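Local coordinates for protein ditrans,polycis-undecaprenyl-diphosphate synthase ((2E,6E)-farnesyl-diphosphate specific) (Acinetobacter baumannii, PDB 6ACS) that probably catalyses the sequential condensation of isopentenyl diphosphate with farnesyl diphosphate to give undecaprenyl diphosphate, precursor of the lipid carrier for bacterial cell wall synthesis, at residues Pro44-Cys49 against Phe216-Asp222; Leu99-Gly103 against Ser174-Leu178; Tyr137-Ile143 against Asn195-Gln200. The contacts are given in a common frame with arbitrary orientation. Numbering follows the deposited sequence.

In the fold
The chain is built round a six-stranded parallel sheet, and the contacts join helices and loops around it, contact 2 including strand 97-102. Contact 1 joins helices 42-52 and 218-235; contact 3 lies on the opposite side of the chain's centre, their centres about 24 Å apart. Contacts 2 and 3, centres about 12 Å apart, share polar bonds: Ser174 OG lies 2.8 Å from Asp142 OD1, and Ser174 O 2.9 Å from Gln200 NE2. Contact 3 reaches the second subunit and comes closest to the predicted substrate site: side chains of Leu198 and Ile193, close in sequence, are about 4 Å apart. In contact 1, Phe216 and Arg186, another predicted substrate residue, have side chains about 9 Å apart.

Contact 1: Pro44-Cys49 against Phe216-Asp222; sequences PIVEHC and FTVEEFD
Residues 44-49 are helical throughout, while Phe216 and Thr217 are extended and lead into a helix at Val218. The two short helical axes approach to 9.8 Å and cross at -40°, running in broadly the same direction, with Ile45 and Val218 in register (CA to CA 5.7 Å). Thr217 is the N-cap: its OG1 (chi1 p) accepts from Glu220 N at 3.1 Å. Ile45, in the m,m rotamer, fills the centre. Ile45 CD1 sits 3.4 Å from Phe221 CB, and Ile45 CG2 makes a CH-pi contact 3.8 Å from the centroid of the Phe221 ring (chi1 t), over the face. Cys49 SG approaches Phe221 CZ at 3.6 Å, an oblique sulfur-aromatic contact. His48 (chi1 t) meets the Phe221 ring rim to rim, centroids 5.8 Å apart, and packs its CB 4.0 Å from Val218 CG2. This is largely apolar helix-helix packing against a parallel sheet: Ile45 and Phe221 continue onto Ile15 and Val13 of strand 12-17, and Cys49 touches Met129 of strand 129-134.

Contact 2: Leu99-Gly103 against Ser174-Leu178; sequences LRFIG and SLNDL
Residues 99-102 form the end of an edge strand in extended conformation, and Gly103 leaves it at phi/psi 126/178, where a CB would be jammed against the preceding carbonyl. Opposite lies an irregular loop: Ser174 is extended, Leu175 adopts positive phi (66/25), and a type I turn runs from Leu175 to Leu178, closed by Leu178 N to Leu175 O at 3.1 Å. The nearest CA atoms are those of Ile102 and Ser174, 6.8 Å apart.

Arg100 and Ile102, two residues apart on the strand, both direct their CA-to-CB bonds at the loop. Arg100 stretches out through chi1 t and chi2 t before bending at chi3 m, which carries its guanidinium to Asp177 (chi1 p). The salt bridge has two hydrogen bonds, Arg100 NH1 to Asp177 OD1 at 2.8 Å and Arg100 NH2 to Asp177 OD2 at 3.2 Å. Leu178 (m,t) covers one face of the guanidinium, its CD1 4.1 Å from Arg100 NH1, and Arg100 CD rests 3.5 Å from Leu175 CD2. Ile102, in the p,t rotamer, places CG2 3.7 Å from Leu175 CD2 (m,t) and 3.8 Å from Ser174 CB. Water 1 bridges the segments at the Gly103 end, donating to Ser174 OG at 3.0 Å and accepting from Gly103 N at 2.9 Å, while Ser174 OG also bonds to Asp142.

The loop before strand 183-186 is held to strand 97-102 by a charged pair near the surface, with leucine and isoleucine contacts beneath it, so that Arg100 lays its aliphatic stem on Leu175 and carries its charged end out to Asp177.

Contact 3: Tyr137-Ile143 against Asn195-Gln200; sequences YGGMWDI and NFLLWQ
The Tyr137 ring (chi1 t) packs beside Phe196 and Leu197, with CE2 4.0 Å from Phe196 CD1 and CZ 3.9 Å from Leu197 CD2. Tyr137 OH donates to Asp142 OD2 at 2.7 Å, and Asp142 OD2 also accepts from Gln200 NE2 at 2.8 Å; NE2 also reaches Ser174 O. Residues 139-143 begin a helix with Gly138 at its N-cap, while 195-200 form a loop: Asn195 has positive phi (62/40), Leu197 centres an inverse gamma turn with a weak bond, and 198-200 are helical in phi/psi only. Gly139 and Phe196 are nearest, CA to CA 4.8 Å. Asn195 meets the first turn of the helix twice, Gly139 N bonding to its O and Met140 N to its OD1 (chi1 t), both at 2.8 Å. A CB on Gly139 would clash with Leu198 CG. Leu198 (m,t) packs CD1 3.9 Å from Met140 CG and CB 4.2 Å from Ile143 CD1. Water 4 joins Trp141 N (3.0 Å) to Asn195 ND2 (2.9 Å), and water 3 links Gly139 O, Trp199 N and Gln200 OE1.

Beyond the segments, Ile143 packs on Ile143 of the second subunit, and Leu198 on Ala202 of that subunit. Asn195 follows directly on the predicted substrate-binding residues Arg192, Ile193 and Ser194, so the helix N-terminus is tied to a loop that probably takes part in substrate binding, at the dimer interface of this cis-prenyltransferase fold.

Contact 1: Pro44-Cys49 against Phe216-Asp222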
loop_
_atom_site.group_PDB
_atom_site.type_symbol
_atom_site.label_atom_id
_atom_site.label_comp_id
_atom_site.label_asym_id
_atom_site.label_seq_id
_atom_site.Cartn_x
_atom_site.Cartn_y
_atom_site.Cartn_z
ATOM N N PRO B 44 -2.647 24.987 10.495
ATOM C CA PRO B 44 -2.081 25.655 9.309
ATOM C C PRO B 44 -2.037 24.756 8.096
ATOM O O PRO B 44 -2.161 25.244 6.962
ATOM C CB PRO B 44 -0.659 26.035 9.755
ATOM C CG PRO B 44 -0.673 25.955 11.239
ATOM C CD PRO B 44 -1.683 24.936 11.608
ATOM N N ILE B 45 -1.878 23.445 8.315
ATOM C CA ILE B 45 -1.847 22.477 7.222
ATOM C C ILE B 45 -3.217 22.383 6.569
ATOM O O ILE B 45 -3.351 22.406 5.336
ATOM C CB ILE B 45 -1.394 21.105 7.753
ATOM C CG1 ILE B 45 -0.031 21.210 8.448
ATOM C CG2 ILE B 45 -1.445 20.029 6.649
ATOM C CD1 ILE B 45 1.035 21.760 7.622
ATOM N N VAL B 46 -4.256 22.253 7.398
ATOM C CA VAL B 46 -5.623 22.234 6.896
ATOM C C VAL B 46 -5.909 23.488 6.080
ATOM O O VAL B 46 -6.495 23.430 4.985
ATOM C CB VAL B 46 -6.608 22.091 8.068
ATOM C CG1 VAL B 46 -8.022 22.288 7.583
ATOM C CG2 VAL B 46 -6.423 20.734 8.757
ATOM N N GLU B 47 -5.530 24.650 6.622
ATOM C CA GLU B 47 -5.787 25.907 5.915
ATOM C C GLU B 47 -5.023 25.985 4.597
ATOM O O GLU B 47 -5.546 26.503 3.600
ATOM C CB GLU B 47 -5.457 27.102 6.815
ATOM C CG GLU B 47 -6.356 27.108 8.063
ATOM C CD GLU B 47 -5.968 28.132 9.114
ATOM O OE1 GLU B 47 -5.374 29.165 8.754
ATOM O OE2 GLU B 47 -6.269 27.897 10.307
ATOM N N HIS B 48 -3.798 25.451 4.554
ATOM C CA HIS B 48 -3.077 25.465 3.286
ATOM C C HIS B 48 -3.761 24.561 2.265
ATOM O O HIS B 48 -3.840 24.894 1.073
ATOM C CB HIS B 48 -1.618 25.050 3.489
ATOM C CG HIS B 48 -0.763 25.277 2.280
ATOM N ND1 HIS B 48 -0.450 26.539 1.820
ATOM C CD2 HIS B 48 -0.187 24.408 1.416
ATOM C CE1 HIS B 48 0.313 26.436 0.743
ATOM N NE2 HIS B 48 0.482 25.155 0.474
ATOM N N CYS B 49 -4.259 23.404 2.716
ATOM C CA CYS B 49 -4.969 22.519 1.798
ATOM C C CYS B 49 -6.187 23.219 1.212
ATOM O O CYS B 49 -6.450 23.120 0.010
ATOM C CB CYS B 49 -5.372 21.225 2.509
ATOM S SG CYS B 49 -3.955 20.139 2.836
ATOM N N PHE B 216 6.509 19.833 12.921
ATOM C CA PHE B 216 6.196 19.919 11.501
ATOM C C PHE B 216 5.538 21.265 11.222
ATOM O O PHE B 216 4.629 21.678 11.945
ATOM C CB PHE B 216 5.279 18.761 11.091
ATOM C CG PHE B 216 5.160 18.567 9.604
ATOM C CD1 PHE B 216 6.246 18.130 8.857
ATOM C CD2 PHE B 216 3.954 18.807 8.952
ATOM C CE1 PHE B 216 6.137 17.945 7.480
ATOM C CE2 PHE B 216 3.836 18.614 7.575
ATOM C CZ PHE B 216 4.932 18.182 6.840
ATOM N N THR B 217 6.025 21.972 10.204
ATOM C CA THR B 217 5.577 23.331 9.932
ATOM C C THR B 217 4.878 23.384 8.582
ATOM O O THR B 217 5.046 22.498 7.736
ATOM C CB THR B 217 6.748 24.333 9.927
ATOM O OG1 THR B 217 7.694 23.945 8.921
ATOM C CG2 THR B 217 7.447 24.345 11.299
ATOM N N VAL B 218 4.073 24.432 8.397
ATOM C CA VAL B 218 3.463 24.650 7.086
ATOM C C VAL B 218 4.537 24.912 6.038
ATOM O O VAL B 218 4.344 24.600 4.857
ATOM C CB VAL B 218 2.397 25.767 7.144
ATOM C CG1 VAL B 218 3.018 27.141 7.295
ATOM C CG2 VAL B 218 1.500 25.702 5.904
ATOM N N GLU B 219 5.676 25.493 6.433
ATOM C CA GLU B 219 6.780 25.636 5.483
ATOM C C GLU B 219 7.269 24.272 4.998
ATOM O O GLU B 219 7.544 24.082 3.802
ATOM C CB GLU B 219 7.932 26.416 6.113
ATOM C CG GLU B 219 7.650 27.914 6.311
ATOM C CD GLU B 219 6.834 28.218 7.557
ATOM O OE1 GLU B 219 6.707 27.327 8.436
ATOM O OE2 GLU B 219 6.318 29.354 7.651
ATOM N N GLU B 220 7.389 23.297 5.906
ATOM C CA GLU B 220 7.817 21.983 5.436
ATOM C C GLU B 220 6.721 21.301 4.640
ATOM O O GLU B 220 7.014 20.556 3.695
ATOM C CB GLU B 220 8.268 21.070 6.584
ATOM C CG GLU B 220 8.834 19.756 6.007
ATOM C CD GLU B 220 9.588 18.881 6.996
ATOM O OE1 GLU B 220 10.114 17.833 6.569
ATOM O OE2 GLU B 220 9.672 19.241 8.181
ATOM N N PHE B 221 5.459 21.540 4.998
ATOM C CA PHE B 221 4.359 21.037 4.176
ATOM C C PHE B 221 4.417 21.611 2.764
ATOM O O PHE B 221 4.200 20.885 1.781
ATOM C CB PHE B 221 3.024 21.350 4.859
ATOM C CG PHE B 221 1.827 20.775 4.157
ATOM C CD1 PHE B 221 1.639 19.402 4.118
ATOM C CD2 PHE B 221 0.863 21.598 3.604
ATOM C CE1 PHE B 221 0.521 18.851 3.479
ATOM C CE2 PHE B 221 -0.265 21.071 2.981
ATOM C CZ PHE B 221 -0.431 19.683 2.911
ATOM N N ASP B 222 4.703 22.919 2.642
ATOM C CA ASP B 222 4.860 23.533 1.325
ATOM C C ASP B 222 5.988 22.867 0.559
ATOM O O ASP B 222 5.888 22.641 -0.657
ATOM C CB ASP B 222 5.178 25.030 1.447
ATOM C CG ASP B 222 4.042 25.857 2.049
ATOM O OD1 ASP B 222 2.882 25.404 2.066
ATOM O OD2 ASP B 222 4.348 26.977 2.527
#

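Contact 2: Leu99-Gly103 against Ser174-Leu178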
loop_
_atom_site.group_PDB
_atom_site.type_symbol
_atom_site.label_atom_id
_atom_site.label_comp_id
_atom_site.label_asym_id
_atom_site.label_seq_id
_atom_site.Cartn_x
_atom_site.Cartn_y
_atom_site.Cartn_z
ATOM N N LEU B 99 -16.170 17.280 7.984
ATOM C CA LEU B 99 -15.433 16.379 8.857
ATOM C C LEU B 99 -15.935 14.949 8.692
ATOM O O LEU B 99 -17.146 14.704 8.628
ATOM C CB LEU B 99 -15.586 16.819 10.312
ATOM C CG LEU B 99 -14.650 16.238 11.365
ATOM C CD1 LEU B 99 -13.200 16.354 10.924
ATOM C CD2 LEU B 99 -14.875 16.964 12.677
ATOM N N ARG B 100 -14.995 14.002 8.642
ATOM C CA ARG B 100 -15.314 12.588 8.518
ATOM C C ARG B 100 -14.396 11.794 9.439
ATOM O O ARG B 100 -13.293 12.236 9.765
ATOM C CB ARG B 100 -15.152 12.138 7.057
ATOM C CG ARG B 100 -15.681 10.753 6.773
ATOM C CD ARG B 100 -15.475 10.337 5.316
ATOM N NE ARG B 100 -16.180 11.188 4.364
ATOM C CZ ARG B 100 -16.434 10.844 3.104
ATOM N NH1 ARG B 100 -16.047 9.657 2.648
ATOM N NH2 ARG B 100 -17.075 11.683 2.301
ATOM N N PHE B 101 -14.864 10.624 9.876
ATOM C CA PHE B 101 -14.051 9.746 10.702
ATOM C C PHE B 101 -14.032 8.365 10.068
ATOM O O PHE B 101 -15.053 7.905 9.546
ATOM C CB PHE B 101 -14.593 9.682 12.131
ATOM C CG PHE B 101 -14.683 11.026 12.777
ATOM C CD1 PHE B 101 -15.838 11.783 12.656
ATOM C CD2 PHE B 101 -13.585 11.562 13.442
ATOM C CE1 PHE B 101 -15.921 13.046 13.227
ATOM C CE2 PHE B 101 -13.657 12.836 14.021
ATOM C CZ PHE B 101 -14.826 13.571 13.907
ATOM N N ILE B 102 -12.858 7.732 10.063
ATOM C CA ILE B 102 -12.769 6.349 9.600
ATOM C C ILE B 102 -12.146 5.507 10.700
ATOM O O ILE B 102 -11.401 6.007 11.550
ATOM C CB ILE B 102 -11.966 6.186 8.296
ATOM C CG1 ILE B 102 -10.562 6.758 8.489
ATOM C CG2 ILE B 102 -12.714 6.849 7.121
ATOM C CD1 ILE B 102 -9.676 6.639 7.238
ATOM N N GLY B 103 -12.473 4.219 10.686
ATOM C CA GLY B 103 -11.996 3.293 11.688
ATOM C C GLY B 103 -13.132 2.541 12.340
ATOM O O GLY B 103 -14.311 2.748 12.052
ATOM N N SER B 174 -13.141 2.166 2.979
ATOM C CA SER B 174 -13.360 3.545 3.427
ATOM C C SER B 174 -12.879 4.560 2.386
ATOM O O SER B 174 -11.925 4.319 1.631
ATOM C CB SER B 174 -12.641 3.807 4.763
ATOM O OG SER B 174 -12.925 2.806 5.713
ATOM N N LEU B 175 -13.574 5.708 2.336
ATOM C CA LEU B 175 -13.218 6.861 1.500
ATOM C C LEU B 175 -13.328 6.580 0.000
ATOM O O LEU B 175 -12.685 7.257 -0.812
ATOM C CB LEU B 175 -11.812 7.389 1.829
ATOM C CG LEU B 175 -11.637 7.725 3.324
ATOM C CD1 LEU B 175 -10.303 8.404 3.550
ATOM C CD2 LEU B 175 -12.796 8.586 3.828
ATOM N N ASN B 176 -14.154 5.616 -0.402
ATOM C CA ASN B 176 -14.226 5.296 -1.822
ATOM C C ASN B 176 -14.912 6.385 -2.637
ATOM O O ASN B 176 -14.843 6.340 -3.867
ATOM C CB ASN B 176 -14.937 3.960 -2.057
ATOM C CG ASN B 176 -16.371 3.961 -1.578
ATOM O OD1 ASN B 176 -17.260 4.524 -2.240
ATOM N ND2 ASN B 176 -16.624 3.294 -0.449
ATOM N N ASP B 177 -15.602 7.324 -2.004
ATOM C CA ASP B 177 -16.229 8.404 -2.758
ATOM C C ASP B 177 -15.316 9.614 -2.882
ATOM O O ASP B 177 -15.728 10.632 -3.451
ATOM C CB ASP B 177 -17.563 8.795 -2.117
ATOM C CG ASP B 177 -17.410 9.269 -0.681
ATOM O OD1 ASP B 177 -16.553 8.729 0.055
ATOM O OD2 ASP B 177 -18.201 10.130 -0.269
ATOM N N LEU B 178 -14.110 9.538 -2.342
ATOM C CA LEU B 178 -13.114 10.593 -2.463
ATOM C C LEU B 178 -12.035 10.164 -3.446
ATOM O O LEU B 178 -11.899 8.972 -3.745
ATOM C CB LEU B 178 -12.484 10.902 -1.098
ATOM C CG LEU B 178 -13.437 11.410 -0.012
ATOM C CD1 LEU B 178 -12.679 11.601 1.300
ATOM C CD2 LEU B 178 -14.113 12.718 -0.432
HETATM O O HOH W 1 -14.161 3.473 8.390
#

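Contact 3: Tyr137-Ile143 against Asn195-Gln200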
loop_
_atom_site.group_PDB
_atom_site.type_symbol
_atom_site.label_atom_id
_atom_site.label_comp_id
_atom_site.label_asym_id
_atom_site.label_seq_id
_atom_site.Cartn_x
_atom_site.Cartn_y
_atom_site.Cartn_z
ATOM N N TYR B 137 -8.227 2.996 13.610
ATOM C CA TYR B 137 -8.182 2.631 12.206
ATOM C C TYR B 137 -6.926 1.818 11.906
ATOM O O TYR B 137 -5.856 2.089 12.456
ATOM C CB TYR B 137 -8.196 3.895 11.323
ATOM C CG TYR B 137 -8.064 3.537 9.871
ATOM C CD1 TYR B 137 -9.188 3.252 9.117
ATOM C CD2 TYR B 137 -6.812 3.457 9.264
ATOM C CE1 TYR B 137 -9.083 2.874 7.788
ATOM C CE2 TYR B 137 -6.686 3.077 7.936
ATOM C CZ TYR B 137 -7.823 2.778 7.206
ATOM O OH TYR B 137 -7.699 2.405 5.895
ATOM N N GLY B 138 -7.053 0.857 11.000
ATOM C CA GLY B 138 -5.897 0.255 10.350
ATOM C C GLY B 138 -6.277 -0.134 8.938
ATOM O O GLY B 138 -7.436 -0.448 8.664
ATOM N N GLY B 139 -5.297 -0.118 8.030
ATOM C CA GLY B 139 -5.608 -0.445 6.643
ATOM C C GLY B 139 -6.052 -1.886 6.467
ATOM O O GLY B 139 -6.936 -2.195 5.658
ATOM N N MET B 140 -5.425 -2.795 7.201
ATOM C CA MET B 140 -5.868 -4.177 7.159
ATOM C C MET B 140 -7.270 -4.321 7.725
ATOM O O MET B 140 -8.085 -5.063 7.164
ATOM C CB MET B 140 -4.892 -5.069 7.923
ATOM C CG MET B 140 -3.568 -5.238 7.178
ATOM S SD MET B 140 -2.429 -6.366 8.055
ATOM C CE MET B 140 -1.840 -5.339 9.383
ATOM N N TRP B 141 -7.549 -3.655 8.854
ATOM C CA TRP B 141 -8.897 -3.689 9.413
ATOM C C TRP B 141 -9.908 -3.220 8.379
ATOM O O TRP B 141 -10.963 -3.830 8.218
ATOM C CB TRP B 141 -8.996 -2.814 10.673
ATOM C CG TRP B 141 -10.446 -2.582 11.036
ATOM C CD1 TRP B 141 -11.239 -3.391 11.796
ATOM C CD2 TRP B 141 -11.283 -1.513 10.579
ATOM N NE1 TRP B 141 -12.522 -2.878 11.855
ATOM C CE2 TRP B 141 -12.571 -1.727 11.116
ATOM C CE3 TRP B 141 -11.066 -0.382 9.781
ATOM C CZ2 TRP B 141 -13.636 -0.871 10.859
ATOM C CZ3 TRP B 141 -12.135 0.473 9.525
ATOM C CH2 TRP B 141 -13.398 0.225 10.073
ATOM N N ASP B 142 -9.587 -2.126 7.684
ATOM C CA ASP B 142 -10.469 -1.520 6.681
ATOM C C ASP B 142 -10.786 -2.522 5.576
ATOM O O ASP B 142 -11.954 -2.732 5.209
ATOM C CB ASP B 142 -9.741 -0.266 6.141
ATOM C CG ASP B 142 -10.584 0.636 5.225
ATOM O OD1 ASP B 142 -11.779 0.380 4.970
ATOM O OD2 ASP B 142 -10.009 1.671 4.770
ATOM N N ILE B 143 -9.740 -3.181 5.067
ATOM C CA ILE B 143 -9.890 -4.162 4.003
ATOM C C ILE B 143 -10.697 -5.369 4.476
ATOM O O ILE B 143 -11.601 -5.843 3.773
ATOM C CB ILE B 143 -8.492 -4.551 3.495
ATOM C CG1 ILE B 143 -7.932 -3.410 2.628
ATOM C CG2 ILE B 143 -8.513 -5.883 2.736
ATOM C CD1 ILE B 143 -6.415 -3.445 2.466
ATOM N N ASN B 195 0.573 0.257 8.119
ATOM C CA ASN B 195 -0.815 -0.205 8.163
ATOM C C ASN B 195 -1.796 0.970 8.191
ATOM O O ASN B 195 -2.827 0.936 8.869
ATOM C CB ASN B 195 -1.039 -1.119 9.367
ATOM C CG ASN B 195 -2.372 -1.835 9.307
ATOM O OD1 ASN B 195 -2.864 -2.158 8.226
ATOM N ND2 ASN B 195 -2.978 -2.050 10.464
ATOM N N PHE B 196 -1.499 2.004 7.415
ATOM C CA PHE B 196 -2.454 3.097 7.312
ATOM C C PHE B 196 -3.268 2.765 6.061
ATOM O O PHE B 196 -3.712 1.621 5.930
ATOM C CB PHE B 196 -1.697 4.447 7.344
ATOM C CG PHE B 196 -2.572 5.694 7.298
ATOM C CD1 PHE B 196 -3.773 5.769 7.976
ATOM C CD2 PHE B 196 -2.088 6.841 6.691
ATOM C CE1 PHE B 196 -4.547 6.929 7.930
ATOM C CE2 PHE B 196 -2.841 8.028 6.670
ATOM C CZ PHE B 196 -4.066 8.070 7.284
ATOM N N LEU B 197 -3.430 3.691 5.126
ATOM C CA LEU B 197 -4.331 3.577 3.961
ATOM C C LEU B 197 -3.811 2.709 2.807
ATOM O O LEU B 197 -3.542 3.191 1.701
ATOM C CB LEU B 197 -4.596 4.971 3.441
ATOM C CG LEU B 197 -5.257 5.945 4.396
ATOM C CD1 LEU B 197 -5.238 7.344 3.757
ATOM C CD2 LEU B 197 -6.678 5.480 4.648
ATOM N N LEU B 198 -3.765 1.399 3.037
ATOM C CA LEU B 198 -3.113 0.496 2.081
ATOM C C LEU B 198 -3.825 0.474 0.728
ATOM O O LEU B 198 -3.196 0.639 -0.329
ATOM C CB LEU B 198 -3.076 -0.917 2.666
ATOM C CG LEU B 198 -2.424 -1.011 4.041
ATOM C CD1 LEU B 198 -2.575 -2.444 4.577
ATOM C CD2 LEU B 198 -0.946 -0.578 4.017
ATOM N N TRP B 199 -5.139 0.256 0.736
ATOM C CA TRP B 199 -5.887 0.249 -0.520
ATOM C C TRP B 199 -5.851 1.622 -1.181
ATOM O O TRP B 199 -5.592 1.741 -2.387
ATOM C CB TRP B 199 -7.328 -0.199 -0.246
ATOM C CG TRP B 199 -8.228 -0.264 -1.456
ATOM C CD1 TRP B 199 -8.929 0.777 -2.024
ATOM C CD2 TRP B 199 -8.546 -1.427 -2.226
ATOM N NE1 TRP B 199 -9.650 0.324 -3.116
ATOM C CE2 TRP B 199 -9.438 -1.029 -3.247
ATOM C CE3 TRP B 199 -8.169 -2.777 -2.145
ATOM C CZ2 TRP B 199 -9.948 -1.926 -4.178
ATOM C CZ3 TRP B 199 -8.689 -3.655 -3.071
ATOM C CH2 TRP B 199 -9.550 -3.233 -4.071
ATOM N N GLN B 200 -6.108 2.676 -0.394
ATOM C CA GLN B 200 -6.336 4.007 -0.937
ATOM C C GLN B 200 -5.048 4.679 -1.389
ATOM O O GLN B 200 -5.099 5.608 -2.203
ATOM C CB GLN B 200 -7.021 4.885 0.115
ATOM C CG GLN B 200 -8.380 4.329 0.624
ATOM C CD GLN B 200 -8.282 3.413 1.849
ATOM O OE1 GLN B 200 -7.261 2.780 2.105
ATOM N NE2 GLN B 200 -9.367 3.341 2.604
HETATM O O HOH W 2 -3.115 0.396 12.803
HETATM O O HOH W 3 -6.702 0.140 3.356
HETATM O O HOH W 4 -5.599 -3.226 11.081
#